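Local coordinates for protein glutathione S-transferase (Bombyx mori, PDB 4E8H) that probably transfers glutathione to electrophilic substrates as a homodimeric glutathione S-transferase and holds glutathione in its thioredoxin-like domain, at residues B[163-168]-B[186-191]. Numbering follows the deposited sequence.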
ATOM      1  N   ILE B 163      -2.408  -9.547 -10.676  1.00  7.72           N
ATOM      2  CA  ILE B 163      -1.788  -8.820 -11.783  1.00  7.85           C
ATOM      3  C   ILE B 163      -0.523  -8.061 -11.347  1.00  7.97           C
ATOM      4  O   ILE B 163       0.499  -8.131 -12.031  1.00  8.15           O
ATOM      5  CB  ILE B 163      -2.808  -7.894 -12.522  1.00  7.85           C
ATOM      6  CG1 ILE B 163      -3.975  -8.725 -13.082  1.00  7.78           C
ATOM      7  CG2 ILE B 163      -2.118  -7.095 -13.636  1.00  7.69           C
ATOM      8  CD1 ILE B 163      -5.061  -7.915 -13.802  1.00  7.41           C
ATOM      9  N   THR B 164      -0.575  -7.361 -10.214  1.00  7.99           N
ATOM     10  CA  THR B 164       0.606  -6.620  -9.740  1.00  7.94           C
ATOM     11  C   THR B 164       1.702  -7.528  -9.163  1.00  7.92           C
ATOM     12  O   THR B 164       2.892  -7.287  -9.383  1.00  7.91           O
ATOM     13  CB  THR B 164       0.251  -5.459  -8.763  1.00  8.04           C
ATOM     14  OG1 THR B 164       1.455  -4.823  -8.314  1.00  8.08           O
ATOM     15  CG2 THR B 164      -0.545  -5.958  -7.561  1.00  7.79           C
ATOM     16  N   ILE B 165       1.289  -8.570  -8.443  1.00  7.76           N
ATOM     17  CA  ILE B 165       2.217  -9.551  -7.882  1.00  7.64           C
ATOM     18  C   ILE B 165       2.956 -10.316  -8.995  1.00  7.68           C
ATOM     19  O   ILE B 165       4.166 -10.544  -8.893  1.00  7.66           O
ATOM     20  CB  ILE B 165       1.505 -10.502  -6.869  1.00  7.56           C
ATOM     21  CG1 ILE B 165       1.182  -9.739  -5.575  1.00  7.53           C
ATOM     22  CG2 ILE B 165       2.359 -11.736  -6.567  1.00  7.50           C
ATOM     23  CD1 ILE B 165       0.197 -10.437  -4.638  1.00  7.07           C
ATOM     24  N   VAL B 166       2.237 -10.674 -10.061  1.00  7.73           N
ATOM     25  CA  VAL B 166       2.824 -11.437 -11.173  1.00  7.91           C
ATOM     26  C   VAL B 166       3.966 -10.697 -11.890  1.00  7.99           C
ATOM     27  O   VAL B 166       4.866 -11.336 -12.438  1.00  8.05           O
ATOM     28  CB  VAL B 166       1.745 -11.963 -12.180  1.00  7.90           C
ATOM     29  CG1 VAL B 166       1.443 -10.947 -13.278  1.00  7.93           C
ATOM     30  CG2 VAL B 166       2.177 -13.294 -12.789  1.00  8.08           C
ATOM     31  N   VAL B 167       3.933  -9.363 -11.870  1.00  8.04           N
ATOM     32  CA  VAL B 167       5.017  -8.560 -12.441  1.00  8.00           C
ATOM     33  C   VAL B 167       6.350  -8.900 -11.761  1.00  7.99           C
ATOM     34  O   VAL B 167       7.367  -9.094 -12.434  1.00  8.01           O
ATOM     35  CB  VAL B 167       4.726  -7.035 -12.350  1.00  8.06           C
ATOM     36  CG1 VAL B 167       5.938  -6.222 -12.792  1.00  8.07           C
ATOM     37  CG2 VAL B 167       3.514  -6.668 -13.200  1.00  7.90           C
ATOM     38  N   THR B 168       6.321  -8.990 -10.434  1.00  7.90           N
ATOM     39  CA  THR B 168       7.501  -9.303  -9.631  1.00  7.80           C
ATOM     40  C   THR B 168       8.010 -10.718  -9.895  1.00  7.75           C
ATOM     41  O   THR B 168       9.221 -10.946  -9.993  1.00  7.62           O
ATOM     42  CB  THR B 168       7.206  -9.092  -8.127  1.00  7.85           C
ATOM     43  OG1 THR B 168       7.039  -7.693  -7.879  1.00  8.09           O
ATOM     44  CG2 THR B 168       8.341  -9.616  -7.248  1.00  7.75           C
ATOM     45  N   ALA B 186       4.614 -21.778  -8.219  1.00  7.98           N
ATOM     46  CA  ALA B 186       4.872 -22.352  -9.541  1.00  7.90           C
ATOM     47  C   ALA B 186       3.591 -22.597 -10.338  1.00  7.91           C
ATOM     48  O   ALA B 186       3.497 -22.200 -11.500  1.00  7.96           O
ATOM     49  CB  ALA B 186       5.686 -23.639  -9.421  1.00  7.88           C
ATOM     50  N   LYS B 187       2.608 -23.239  -9.704  1.00  7.94           N
ATOM     51  CA  LYS B 187       1.333 -23.559 -10.352  1.00  8.06           C
ATOM     52  C   LYS B 187       0.501 -22.304 -10.598  1.00  7.72           C
ATOM     53  O   LYS B 187      -0.109 -22.154 -11.659  1.00  7.52           O
ATOM     54  CB  LYS B 187       0.532 -24.564  -9.516  1.00  8.30           C
ATOM     55  CG  LYS B 187       1.167 -25.944  -9.408  1.00  9.61           C
ATOM     56  CD  LYS B 187       0.487 -26.778  -8.331  1.00 11.61           C
ATOM     57  CE  LYS B 187       1.355 -27.956  -7.915  1.00 12.94           C
ATOM     58  NZ  LYS B 187       0.786 -28.687  -6.747  1.00 13.98           N
ATOM     59  N   TRP B 188       0.481 -21.412  -9.609  1.00  7.54           N
ATOM     60  CA  TRP B 188      -0.209 -20.129  -9.721  1.00  7.43           C
ATOM     61  C   TRP B 188       0.357 -19.285 -10.857  1.00  7.56           C
ATOM     62  O   TRP B 188      -0.394 -18.616 -11.566  1.00  7.48           O
ATOM     63  CB  TRP B 188      -0.128 -19.356  -8.400  1.00  7.26           C
ATOM     64  CG  TRP B 188      -0.463 -17.893  -8.519  1.00  7.02           C
ATOM     65  CD1 TRP B 188      -1.697 -17.322  -8.404  1.00  6.88           C
ATOM     66  CD2 TRP B 188       0.453 -16.818  -8.774  1.00  6.94           C
ATOM     67  NE1 TRP B 188      -1.610 -15.961  -8.570  1.00  6.80           N
ATOM     68  CE2 TRP B 188      -0.302 -15.624  -8.799  1.00  6.95           C
ATOM     69  CE3 TRP B 188       1.838 -16.747  -8.983  1.00  6.86           C
ATOM     70  CZ2 TRP B 188       0.280 -14.373  -9.027  1.00  6.84           C
ATOM     71  CZ3 TRP B 188       2.417 -15.501  -9.213  1.00  6.91           C
ATOM     72  CH2 TRP B 188       1.636 -14.331  -9.230  1.00  6.98           C
ATOM     73  N   PHE B 189       1.679 -19.311 -11.020  1.00  7.89           N
ATOM     74  CA  PHE B 189       2.344 -18.515 -12.052  1.00  8.44           C
ATOM     75  C   PHE B 189       1.970 -18.997 -13.456  1.00  8.92           C
ATOM     76  O   PHE B 189       1.694 -18.183 -14.340  1.00  8.97           O
ATOM     77  CB  PHE B 189       3.866 -18.499 -11.825  1.00  8.29           C
ATOM     78  CG  PHE B 189       4.643 -17.664 -12.818  1.00  8.17           C
ATOM     79  CD1 PHE B 189       4.299 -16.337 -13.079  1.00  8.14           C
ATOM     80  CD2 PHE B 189       5.753 -18.203 -13.464  1.00  8.15           C
ATOM     81  CE1 PHE B 189       5.036 -15.572 -13.992  1.00  8.20           C
ATOM     82  CE2 PHE B 189       6.498 -17.448 -14.374  1.00  8.19           C
ATOM     83  CZ  PHE B 189       6.138 -16.131 -14.639  1.00  8.08           C
ATOM     84  N   GLU B 190       1.936 -20.315 -13.647  1.00  9.55           N
ATOM     85  CA  GLU B 190       1.531 -20.893 -14.931  1.00 10.23           C
ATOM     86  C   GLU B 190       0.066 -20.578 -15.219  1.00 10.31           C
ATOM     87  O   GLU B 190      -0.295 -20.246 -16.348  1.00 10.35           O
ATOM     88  CB  GLU B 190       1.776 -22.407 -14.963  1.00 10.39           C
ATOM     89  CG  GLU B 190       3.248 -22.820 -14.842  1.00 11.62           C
ATOM     90  CD  GLU B 190       4.142 -22.200 -15.909  1.00 13.13           C
ATOM     91  OE1 GLU B 190       3.760 -22.220 -17.100  1.00 13.75           O
ATOM     92  OE2 GLU B 190       5.234 -21.700 -15.555  1.00 13.67           O
ATOM     93  N   ARG B 191      -0.759 -20.660 -14.177  1.00 10.52           N
ATOM     94  CA  ARG B 191      -2.184 -20.350 -14.249  1.00 10.63           C
ATOM     95  C   ARG B 191      -2.451 -18.896 -14.661  1.00 10.62           C
ATOM     96  O   ARG B 191      -3.274 -18.640 -15.540  1.00 10.58           O
ATOM     97  CB  ARG B 191      -2.833 -20.642 -12.892  1.00 10.70           C
ATOM     98  CG  ARG B 191      -4.355 -20.608 -12.871  1.00 11.25           C
ATOM     99  CD  ARG B 191      -4.902 -20.988 -11.493  1.00 12.09           C
ATOM    100  NE  ARG B 191      -4.480 -22.326 -11.072  1.00 12.74           N
ATOM    101  CZ  ARG B 191      -3.693 -22.585 -10.029  1.00 13.24           C
ATOM    102  NH1 ARG B 191      -3.232 -21.602  -9.264  1.00 13.10           N
ATOM    103  NH2 ARG B 191      -3.373 -23.839  -9.743  1.00 13.52           N
TER
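W188 drives the six-membered end of its indole against the backbone and side chain of V166. Its CH2 lies 3.7 Å from V166 CA and 3.7 Å from V166 CG2. The same carbon meets I165 CG2 at 3.8 Å, and the two side chains cross at about a right angle. I165 CG2 and V166 CA both approach the indole obliquely. V166 CG2 also touches F189, 3.7 Å from its CD1. It comes to the edge of the phenyl ring, near the ring plane. This one methyl touches both aromatic side chains. Both aromatics have CG anti to the backbone N (W188 chi1 164°, F189 chi1 -178°), which carries the rings across to helix 160-174. W188 NE1 donates to D162 OD1, one turn before V166, which helps fix the rotation of the indole. V153 touches both I165 and W188, and L110 of helix 93-124 packs on I165. All four touching residues are buried. The axes of segments 163-168 and 186-191 come within 11.1 Å and cross at -111°, and the side chains of W188 and F189 reach across this separation. This apolar contact joins helices 160-174 and 183-196 in the all-helical C-terminal domain of the GST fold.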